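Local coordinates for protein shikimate 5-dehydrogenase (Mycobacterium fortuitum subsp. fortuitum DSM 46621, PDB 4XIJ) that probably catalyses the NADP-dependent interconversion of 3-dehydroshikimate and shikimate, a step in the chorismate pathway toward the aromatic amino acids, at residues 54-57 against 58-62; 72-75 against 76-79; 143-146 against 147-150; 200-203 against 204-207; 241-244 against 245-249. All coordinates share one frame; numbering follows the deposited sequence. Where two conformers were deposited one is given.

Interaction 1. Residues 54-57 against 58-62; sequences EQLP and GLVSA
Pro57 O is gripped twice by Ser61, once through the backbone N at 2.9 Å and once through the hydroxyl, with Ser61 OG 2.7 Å from Pro57 O. The two donors reach the carbonyl from opposite faces of its plane, the hydroxyl standing 42° out of it. Serine manages this because its OG lies beside its own backbone N (chi1 -66°), which aims the hydroxyl back up the helix at the carbonyl four residues earlier. On the next flank of the same turn, Leu56 and Val60 lie side by side and point the same way, Leu56 CD2 resting 4.0 Å from Val60 CG2. Val60 N binds Leu56 O at 3.0 Å in an almost straight bond, and Leu59 N reaches Gln55 O at 3.1 Å. These i to i+4 links make up the short helix 56-61, which lies against the mixed sheet of the shikimate-binding domain. Its inward ridge is apolar for that reason: Leu56, Leu59 and Val60 all touch Leu19 of strand 15-20, and Phe83 of helix 77-83 packs on Leu56, Pro57, Val60 and Ser61. Proline suits the first turn, where the backbone N needs no acceptor within the helix. At the helix entry, a water links Glu54 O and Gly58 N, donating to the first and accepting from the second, at 2.8 Å each. Farther out, Gln55 turns its OE1 back to Thr52 N, a side-chain bond that ties the entry of the helix to the preceding loop.

Interaction 2. Residues 72-75 against 76-79; sequences VTMP and GKFA. With SO4 (sulfate ion), chain E; SO4 (sulfate ion), chain F.
A cis-proline turn leads from strand 67-72 into helix 77-83, in the stretch Val-Thr-Met-Pro-Gly-Lys of the family's substrate-binding domain, probably at the shikimate side of the cleft. Gly76 N closes the turn on Thr73 O at 2.9 Å, and with a cis peptide between Met74 and Pro75 this is a type VI turn. Glycine suits the place because its bare backbone lets Val72 CG1 lie close, 3.5 Å from Gly76 C. Lys77 doubles back over the strand end. Beyond CG its chain is fully extended, and its methylene CE passes 3.4 Å from Val72 O on the way to the cleft. Met74, bent at chi2 and chi3, runs alongside and points the same way, leaving its SD 4.0 Å from Lys77 CE. Lys77 ends at one of two bound sulfates, probably from the crystallisation liquor, and Met74 lies near both, SD by one and CE by the other. Thr73 contributes a hydroxyl between the two ions, OG1 lying anti to its own N (chi1 -171°), 2.9 Å from O2 of the sulfate that Lys77 meets. His25 and Asn98 also hydrogen-bond to the sulfates, so these anions occupy a polar pocket consistent with the shikimate site. Lys77 NZ has a second partner in Asp114, a salt bridge that recalls the lysine-aspartate pair of shikimate dehydrogenases. At the other end of the turn a water donates to Pro75 O and accepts from Ala79 N, joining turn to helix. Lys77 NZ itself meets sulfate O2 at 2.8 Å and O4 of the same ion more weakly.

Interaction 3. Residues 143-146 against 147-150; sequences VALA and ELGV
A Schellman motif ends helix 138-147, bringing Gly149 and Val150 back against Leu145 and Ala146. Gly149 N binds Ala146 O at 3.0 Å, approaching from well above the carbonyl plane, 65° out of it, as the chain curls round the helix end. The companion bond, Val150 N to Leu145 O, is straight but long and weak at 3.3 Å. Between them the backbone of Gly149 takes a positive phi of 78°, a conformation that glycine adopts readily because it lacks a CB. The hydrophobic half of the motif pairs the residue after the glycine with one in the last turn: Val150 CG2 comes 4.2 Å from Leu145 CB and 3.3 Å from Leu145 O, its branch tucked in over the end of the helix. Leu145 and Val150 both also touch Ala129 of strand 128-132, so the cap is pressed onto the parallel sheet of the Rossmann-type domain, which probably binds NADP, where the helix crosses over toward strand 152-157. Before the cap the helix keeps its regular bonds, Glu147 N to Val143 O at 2.9 Å and Leu148 N to Ala144 O. Leu148 puts CD1 4.2 Å from Leu145 CD2, a light contact between branch ends one turn apart. Glu147 runs extended beside Val143 and in the same direction, its methylene CG 3.3 Å from Val143 O, with OE2 still alongside Val143 CG1. The Glu147 side chain also touches Arg90 and Val115, while the small Ala144 lets helix 114-122 come close through Val118 and Thr119.

Interaction 4. Residues 200-203 against 204-207; sequences TIPA and DAAA
Ile201 lays its long branch over the first turn of the following helix. Its CD1 ends 3.9 Å from Ala205 CB, and CG1, one bond nearer the backbone, is equally far from Ala206 CB, so the branch spans two neighbouring alanines. Ile201 CD1 also comes 3.6 Å from Ala206 N. This reach follows from chi1 of 65°, which sets CG1 between the backbone N and the carbonyl carbon, and from an extended chi2 that carries CD1 on toward the helix. Alanines suit such a surface because a methyl is small enough to let a bulky branch lie close to the backbone. Pro202 adds a lighter touch, its ring CD 4.3 Å from Ala205 CB. The place is the carboxyl end of strand 196-199 in the parallel sheet of the Rossmann-type domain, where the loop turns into helix 203-207; Ile201 also touches residues of what looks like the glycine-rich Rossmann turn, consistent with a position near the cofactor site. Pro202 is at the N-cap position; proline's missing N-H costs nothing here, though its ring offers no side-chain cap. Its carbonyl starts the helix ladder: Ala206 N binds Pro202 O at 2.9 Å, while Ala205 N shares the same oxygen in a weak bond. One step on, Ala207 N meets Ala203 O at 2.8 Å. Farther back in the loop, Thr200 turns its hydroxyl to Ile132 O. In the first turn of the helix, Ala203 packs on Thr229. Asp204, an exposed residue, suits the solvent-facing side of that turn.

Interaction 5. Residues 241-244 against 245-249; sequences EAIN and GLQML
Ile243 and Gln247 cross at about a right angle, the CG2 branch of isoleucine meeting the aliphatic part of glutamine at Gln247 CG, 3.8 Å away. The glutamine chain bends at chi2 (-52°), and its amide turns off beyond this apolar meeting toward a water. That water donates to Gln247 OE1 at 2.9 Å and to Asn244 OD1 at 2.7 Å, so it bridges the two amides. Asn244 does most of the work across the junction. With chi1 near 70° its CG is wedged between its own N and carbonyl carbon, which swings OD1 forward over the helix start. OD1 then accepts from Leu246 N at 3.0 Å, the donor tilted 25° out of the amide plane, and Leu246 CB lies 3.3 Å from the same oxygen. Asparagine suits the position because its short side chain mimics the missing carbonyl of a preceding turn. The backbone carbonyl joins in, Gln247 N binding Asn244 O at 3.0 Å. Around the junction, Tyr224 touches both Asn244 and Leu246, while Met248 packs on Leu220 and on helix 114-122. An Asx turn with an asparagine capping bond therefore links the outermost strand, 241-243, of the Rossmann-type parallel sheet to helix 246-261, in the C-terminal part of the shikimate dehydrogenase fold.

In the fold
The five contacts follow one another along the chain, and each is a short helix or a helix end joined to a turn. Interactions 1 and 2 share the shikimate-binding domain with its mixed sheet and touch, their centres 12 Å apart: Leu56 packs on Val72 and Gly76. Interactions 3, 4 and 5 belong to the parallel Rossmann-type sheet, with interactions 4 and 5 closest, at about 14 Å between centres. Of the first two, interaction 2 lies nearer the other domain, about 8 Å from interaction 5 by nearest atoms, consistent with a site between the domains; interaction 1 is about 32 Å away from interaction 5 by centres.

Interaction 1. Residues 54-57 against 58-62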
# COMPACT_ATOMS: atom_id res chain seq x y z
N GLU A 54 -6.79 19.50 -3.25
CA GLU A 54 -7.37 20.74 -2.82
C GLU A 54 -8.86 20.59 -2.52
O GLU A 54 -9.37 21.22 -1.58
CB GLU A 54 -7.10 21.78 -3.90
CG GLU A 54 -5.59 22.04 -3.96
CD GLU A 54 -4.72 21.13 -4.90
OE1 GLU A 54 -5.15 20.12 -5.52
OE2 GLU A 54 -3.53 21.48 -5.01
N GLN A 55 -9.55 19.73 -3.28
CA GLN A 55 -10.98 19.54 -3.06
C GLN A 55 -11.32 18.66 -1.87
O GLN A 55 -12.45 18.71 -1.36
CB GLN A 55 -11.62 18.89 -4.29
CG GLN A 55 -11.63 19.83 -5.53
CD GLN A 55 -12.05 19.10 -6.78
OE1 GLN A 55 -11.76 17.91 -6.95
NE2 GLN A 55 -12.71 19.79 -7.67
N LEU A 56 -10.39 17.80 -1.45
CA LEU A 56 -10.76 16.76 -0.49
C LEU A 56 -11.31 17.26 0.86
O LEU A 56 -12.34 16.75 1.30
CB LEU A 56 -9.58 15.80 -0.31
CG LEU A 56 -9.77 14.61 0.63
CD1 LEU A 56 -8.89 13.42 0.16
CD2 LEU A 56 -9.46 14.96 2.12
N PRO A 57 -10.67 18.24 1.51
CA PRO A 57 -11.22 18.63 2.81
C PRO A 57 -12.67 19.12 2.72
O PRO A 57 -13.53 18.73 3.55
CB PRO A 57 -10.22 19.72 3.29
CG PRO A 57 -8.92 19.36 2.57
CD PRO A 57 -9.39 18.94 1.21
N GLY A 58 -12.99 19.96 1.73
CA GLY A 58 -14.36 20.42 1.60
C GLY A 58 -15.33 19.30 1.30
O GLY A 58 -16.46 19.29 1.79
N LEU A 59 -14.91 18.35 0.49
CA LEU A 59 -15.76 17.24 0.13
C LEU A 59 -16.10 16.42 1.39
O LEU A 59 -17.27 16.13 1.68
CB LEU A 59 -15.04 16.37 -0.90
CG LEU A 59 -15.82 15.14 -1.34
CD1 LEU A 59 -17.09 15.59 -2.01
CD2 LEU A 59 -14.98 14.31 -2.27
N VAL A 60 -15.07 16.00 2.13
CA VAL A 60 -15.32 15.12 3.28
C VAL A 60 -16.06 15.87 4.39
O VAL A 60 -16.92 15.28 5.05
CB VAL A 60 -13.99 14.52 3.81
CG1 VAL A 60 -14.26 13.50 4.90
CG2 VAL A 60 -13.24 13.80 2.64
N SER A 61 -15.78 17.17 4.54
CA SER A 61 -16.41 17.95 5.60
C SER A 61 -17.90 17.98 5.44
O SER A 61 -18.59 18.04 6.44
CB SER A 61 -15.93 19.42 5.60
OG SER A 61 -14.55 19.54 5.92
N ALA A 62 -18.39 17.90 4.20
CA ALA A 62 -19.82 18.02 3.95
C ALA A 62 -20.61 16.70 4.08
O ALA A 62 -21.87 16.71 4.02
CB ALA A 62 -20.02 18.61 2.57
O HOH W 1 -11.34 21.73 0.28

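Interaction 2. Residues 72-75 against 76-79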
# COMPACT_ATOMS: atom_id res chain seq x y z
N VAL A 72 -8.73 6.60 -0.10
CA VAL A 72 -8.19 7.79 -0.76
C VAL A 72 -7.00 7.36 -1.56
O VAL A 72 -6.11 6.66 -1.06
CB VAL A 72 -7.77 8.86 0.27
CG1 VAL A 72 -7.14 10.08 -0.46
CG2 VAL A 72 -8.98 9.33 1.12
N THR A 73 -6.95 7.75 -2.82
CA THR A 73 -5.77 7.44 -3.61
C THR A 73 -5.14 8.75 -4.10
O THR A 73 -5.54 9.84 -3.67
CB THR A 73 -6.15 6.45 -4.76
OG1 THR A 73 -4.94 6.00 -5.39
CG2 THR A 73 -7.10 7.08 -5.84
N MET A 74 -4.11 8.64 -4.94
CA MET A 74 -3.42 9.83 -5.47
C MET A 74 -4.45 10.76 -6.14
O MET A 74 -5.34 10.27 -6.86
CB MET A 74 -2.34 9.40 -6.46
CG MET A 74 -1.17 8.74 -5.78
SD MET A 74 -1.39 6.97 -5.40
CE MET A 74 -1.74 6.28 -7.01
N PRO A 75 -4.35 12.09 -5.94
CA PRO A 75 -3.29 12.84 -5.27
C PRO A 75 -3.66 13.25 -3.84
O PRO A 75 -3.08 14.19 -3.33
CB PRO A 75 -3.16 14.09 -6.16
CG PRO A 75 -4.61 14.38 -6.52
CD PRO A 75 -5.26 13.00 -6.68
N GLY A 76 -4.62 12.57 -3.23
CA GLY A 76 -5.22 13.07 -2.01
C GLY A 76 -4.70 12.53 -0.69
O GLY A 76 -5.26 12.87 0.36
N LYS A 77 -3.65 11.69 -0.69
CA LYS A 77 -3.33 11.04 0.58
C LYS A 77 -2.74 11.98 1.65
O LYS A 77 -2.95 11.75 2.85
CB LYS A 77 -2.40 9.85 0.33
CG LYS A 77 -3.05 8.79 -0.56
CD LYS A 77 -2.14 7.53 -0.69
CE LYS A 77 -2.72 6.53 -1.65
NZ LYS A 77 -1.82 5.29 -1.78
N PHE A 78 -2.02 13.01 1.26
CA PHE A 78 -1.50 13.97 2.23
C PHE A 78 -2.67 14.79 2.78
O PHE A 78 -2.78 15.03 3.98
CB PHE A 78 -0.41 14.84 1.57
CG PHE A 78 0.72 14.03 1.03
CD1 PHE A 78 1.68 13.53 1.89
CD2 PHE A 78 0.80 13.69 -0.31
CE1 PHE A 78 2.69 12.73 1.45
CE2 PHE A 78 1.83 12.88 -0.76
CZ PHE A 78 2.77 12.40 0.12
N ALA A 79 -3.53 15.21 1.86
CA ALA A 79 -4.69 16.00 2.27
C ALA A 79 -5.58 15.23 3.23
O ALA A 79 -6.18 15.83 4.14
CB ALA A 79 -5.48 16.41 1.07
S SO4 E . -4.26 3.14 -2.79
O1 SO4 E . -3.97 1.83 -3.44
O2 SO4 E . -3.60 4.18 -3.64
O3 SO4 E . -5.72 3.43 -2.73
O4 SO4 E . -3.87 2.99 -1.39
S SO4 F . -4.89 3.27 -7.94
O1 SO4 F . -5.54 2.04 -8.40
O2 SO4 F . -4.03 3.80 -8.98
O3 SO4 F . -5.86 4.24 -7.43
O4 SO4 F . -4.02 2.88 -6.82
O HOH W 2 -2.57 15.14 -0.85

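Interaction 3. Residues 143-146 against 147-150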
# COMPACT_ATOMS: atom_id res chain seq x y z
N VAL A 143 8.04 1.94 5.99
CA VAL A 143 7.39 1.81 7.29
C VAL A 143 6.92 0.34 7.46
O VAL A 143 7.12 -0.22 8.52
CB VAL A 143 6.23 2.80 7.42
CG1 VAL A 143 5.33 2.50 8.63
CG2 VAL A 143 6.76 4.27 7.50
N ALA A 144 6.38 -0.27 6.40
CA ALA A 144 6.00 -1.67 6.47
C ALA A 144 7.17 -2.57 6.78
O ALA A 144 7.04 -3.49 7.60
CB ALA A 144 5.33 -2.11 5.17
N LEU A 145 8.31 -2.34 6.13
CA LEU A 145 9.46 -3.20 6.41
C LEU A 145 9.89 -3.04 7.86
O LEU A 145 10.24 -4.05 8.53
CB LEU A 145 10.60 -2.91 5.41
CG LEU A 145 10.31 -3.39 4.00
CD1 LEU A 145 11.41 -2.79 3.05
CD2 LEU A 145 10.29 -4.90 3.89
N ALA A 146 9.87 -1.80 8.38
CA ALA A 146 10.22 -1.62 9.78
C ALA A 146 9.23 -2.36 10.69
O ALA A 146 9.62 -2.93 11.72
CB ALA A 146 10.26 -0.15 10.16
N GLU A 147 7.95 -2.34 10.31
CA GLU A 147 6.92 -3.05 11.08
C GLU A 147 7.06 -4.56 10.98
O GLU A 147 6.57 -5.30 11.84
CB GLU A 147 5.52 -2.64 10.60
CG GLU A 147 5.15 -1.22 11.00
CD GLU A 147 3.72 -0.94 10.71
OE1 GLU A 147 3.04 -1.85 10.20
OE2 GLU A 147 3.26 0.16 11.06
N LEU A 148 7.71 -5.05 9.92
CA LEU A 148 8.03 -6.49 9.84
C LEU A 148 9.25 -6.86 10.69
O LEU A 148 9.64 -8.02 10.74
CB LEU A 148 8.28 -6.92 8.39
CG LEU A 148 7.06 -6.83 7.46
CD1 LEU A 148 7.45 -7.21 6.01
CD2 LEU A 148 5.99 -7.77 8.02
N GLY A 149 9.85 -5.88 11.36
CA GLY A 149 10.99 -6.18 12.23
C GLY A 149 12.30 -6.40 11.49
O GLY A 149 13.18 -7.07 12.00
N VAL A 150 12.42 -5.89 10.26
CA VAL A 150 13.72 -5.98 9.59
C VAL A 150 14.76 -5.19 10.36
O VAL A 150 14.46 -4.19 11.02
CB VAL A 150 13.74 -5.45 8.16
CG1 VAL A 150 12.79 -6.21 7.24
CG2 VAL A 150 13.54 -3.96 8.19

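Interaction 4. Residues 200-203 against 204-207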
# COMPACT_ATOMS: atom_id res chain seq x y z
N THR A 200 9.21 -1.07 -6.27
CA THR A 200 8.17 -0.07 -6.46
C THR A 200 8.18 0.58 -7.84
O THR A 200 7.35 1.46 -8.11
CB THR A 200 8.29 1.06 -5.39
OG1 THR A 200 9.46 1.85 -5.64
CG2 THR A 200 8.34 0.48 -3.97
N ILE A 201 9.09 0.15 -8.71
CA ILE A 201 9.27 0.82 -10.00
C ILE A 201 8.58 0.04 -11.14
O ILE A 201 8.24 -1.15 -11.01
CB ILE A 201 10.78 0.99 -10.31
CG1 ILE A 201 11.50 -0.36 -10.50
CG2 ILE A 201 11.48 1.84 -9.21
CD1 ILE A 201 12.98 -0.16 -10.91
N PRO A 202 8.37 0.70 -12.28
CA PRO A 202 7.67 0.00 -13.37
C PRO A 202 8.46 -1.21 -13.89
O PRO A 202 9.71 -1.27 -13.79
CB PRO A 202 7.55 1.10 -14.47
CG PRO A 202 7.51 2.38 -13.68
CD PRO A 202 8.53 2.13 -12.56
N ALA A 203 7.73 -2.17 -14.44
CA ALA A 203 8.34 -3.39 -14.93
C ALA A 203 9.45 -3.16 -15.95
O ALA A 203 10.47 -3.86 -15.90
CB ALA A 203 7.28 -4.27 -15.53
N ASP A 204 9.27 -2.21 -16.88
CA ASP A 204 10.30 -1.98 -17.90
C ASP A 204 11.57 -1.36 -17.31
O ASP A 204 12.67 -1.61 -17.81
CB ASP A 204 9.76 -1.07 -19.03
CG ASP A 204 8.64 -1.72 -19.83
OD1 ASP A 204 8.71 -2.96 -20.05
OD2 ASP A 204 7.70 -0.99 -20.24
N ALA A 205 11.44 -0.60 -16.22
CA ALA A 205 12.60 -0.07 -15.51
C ALA A 205 13.29 -1.19 -14.73
O ALA A 205 14.52 -1.33 -14.79
CB ALA A 205 12.21 1.06 -14.58
N ALA A 206 12.50 -1.98 -13.99
CA ALA A 206 13.07 -3.10 -13.23
C ALA A 206 13.70 -4.17 -14.12
O ALA A 206 14.65 -4.83 -13.68
CB ALA A 206 12.02 -3.74 -12.32
N ALA A 207 13.22 -4.35 -15.34
CA ALA A 207 13.79 -5.40 -16.19
C ALA A 207 15.29 -5.21 -16.43
O ALA A 207 16.03 -6.18 -16.61
CB ALA A 207 13.06 -5.47 -17.56

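Interaction 5. Residues 241-244 against 245-249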
# COMPACT_ATOMS: atom_id res chain seq x y z
N GLU A 241 11.07 -16.72 -4.71
CA GLU A 241 9.64 -16.50 -4.74
C GLU A 241 9.33 -15.08 -5.16
O GLU A 241 9.91 -14.13 -4.61
CB GLU A 241 9.03 -16.76 -3.34
CG GLU A 241 7.50 -16.54 -3.35
CD GLU A 241 6.85 -16.65 -1.98
OE1 GLU A 241 7.58 -16.73 -0.97
OE2 GLU A 241 5.60 -16.65 -1.94
N ALA A 242 8.41 -14.94 -6.10
CA ALA A 242 7.97 -13.63 -6.54
C ALA A 242 6.48 -13.52 -6.23
O ALA A 242 5.69 -14.43 -6.51
CB ALA A 242 8.21 -13.45 -8.07
N ILE A 243 6.10 -12.40 -5.63
CA ILE A 243 4.72 -12.08 -5.25
C ILE A 243 4.31 -10.82 -6.00
O ILE A 243 5.12 -9.87 -6.06
CB ILE A 243 4.62 -11.83 -3.75
CG1 ILE A 243 5.09 -13.06 -2.97
CG2 ILE A 243 3.19 -11.47 -3.32
CD1 ILE A 243 5.63 -12.71 -1.62
N ASN A 244 3.10 -10.76 -6.57
CA ASN A 244 2.78 -9.51 -7.30
C ASN A 244 1.87 -8.54 -6.58
O ASN A 244 1.36 -8.82 -5.50
CB ASN A 244 2.21 -9.79 -8.71
CG ASN A 244 0.81 -10.39 -8.74
OD1 ASN A 244 -0.07 -10.01 -7.99
ND2 ASN A 244 0.58 -11.24 -9.72
N GLY A 245 1.70 -7.36 -7.19
CA GLY A 245 1.03 -6.26 -6.54
C GLY A 245 -0.43 -6.49 -6.23
O GLY A 245 -0.97 -5.77 -5.41
N LEU A 246 -1.08 -7.47 -6.86
CA LEU A 246 -2.48 -7.76 -6.47
C LEU A 246 -2.54 -8.13 -4.99
O LEU A 246 -3.55 -7.86 -4.33
CB LEU A 246 -3.12 -8.88 -7.31
CG LEU A 246 -3.38 -8.44 -8.74
CD1 LEU A 246 -3.81 -9.70 -9.51
CD2 LEU A 246 -4.46 -7.32 -8.83
N GLN A 247 -1.49 -8.75 -4.46
CA GLN A 247 -1.54 -9.09 -3.03
C GLN A 247 -1.42 -7.85 -2.12
O GLN A 247 -1.94 -7.85 -1.00
CB GLN A 247 -0.43 -10.10 -2.67
CG GLN A 247 -0.57 -11.42 -3.41
CD GLN A 247 -1.97 -12.03 -3.28
OE1 GLN A 247 -2.60 -12.41 -4.30
NE2 GLN A 247 -2.44 -12.20 -2.07
N MET A 248 -0.71 -6.80 -2.57
CA MET A 248 -0.72 -5.52 -1.87
C MET A 248 -2.14 -4.94 -1.88
O MET A 248 -2.66 -4.58 -0.84
CB MET A 248 0.28 -4.56 -2.50
CG MET A 248 1.70 -5.09 -2.33
SD MET A 248 2.89 -4.21 -3.38
CE MET A 248 2.78 -2.51 -2.81
N LEU A 249 -2.78 -4.90 -3.05
CA LEU A 249 -4.15 -4.35 -3.14
C LEU A 249 -5.11 -5.14 -2.24
O LEU A 249 -5.94 -4.53 -1.53
CB LEU A 249 -4.68 -4.35 -4.60
CG LEU A 249 -3.94 -3.49 -5.61
CD1 LEU A 249 -4.64 -3.59 -6.97
CD2 LEU A 249 -3.84 -2.04 -5.16
O HOH W 3 -1.33 -12.18 -6.92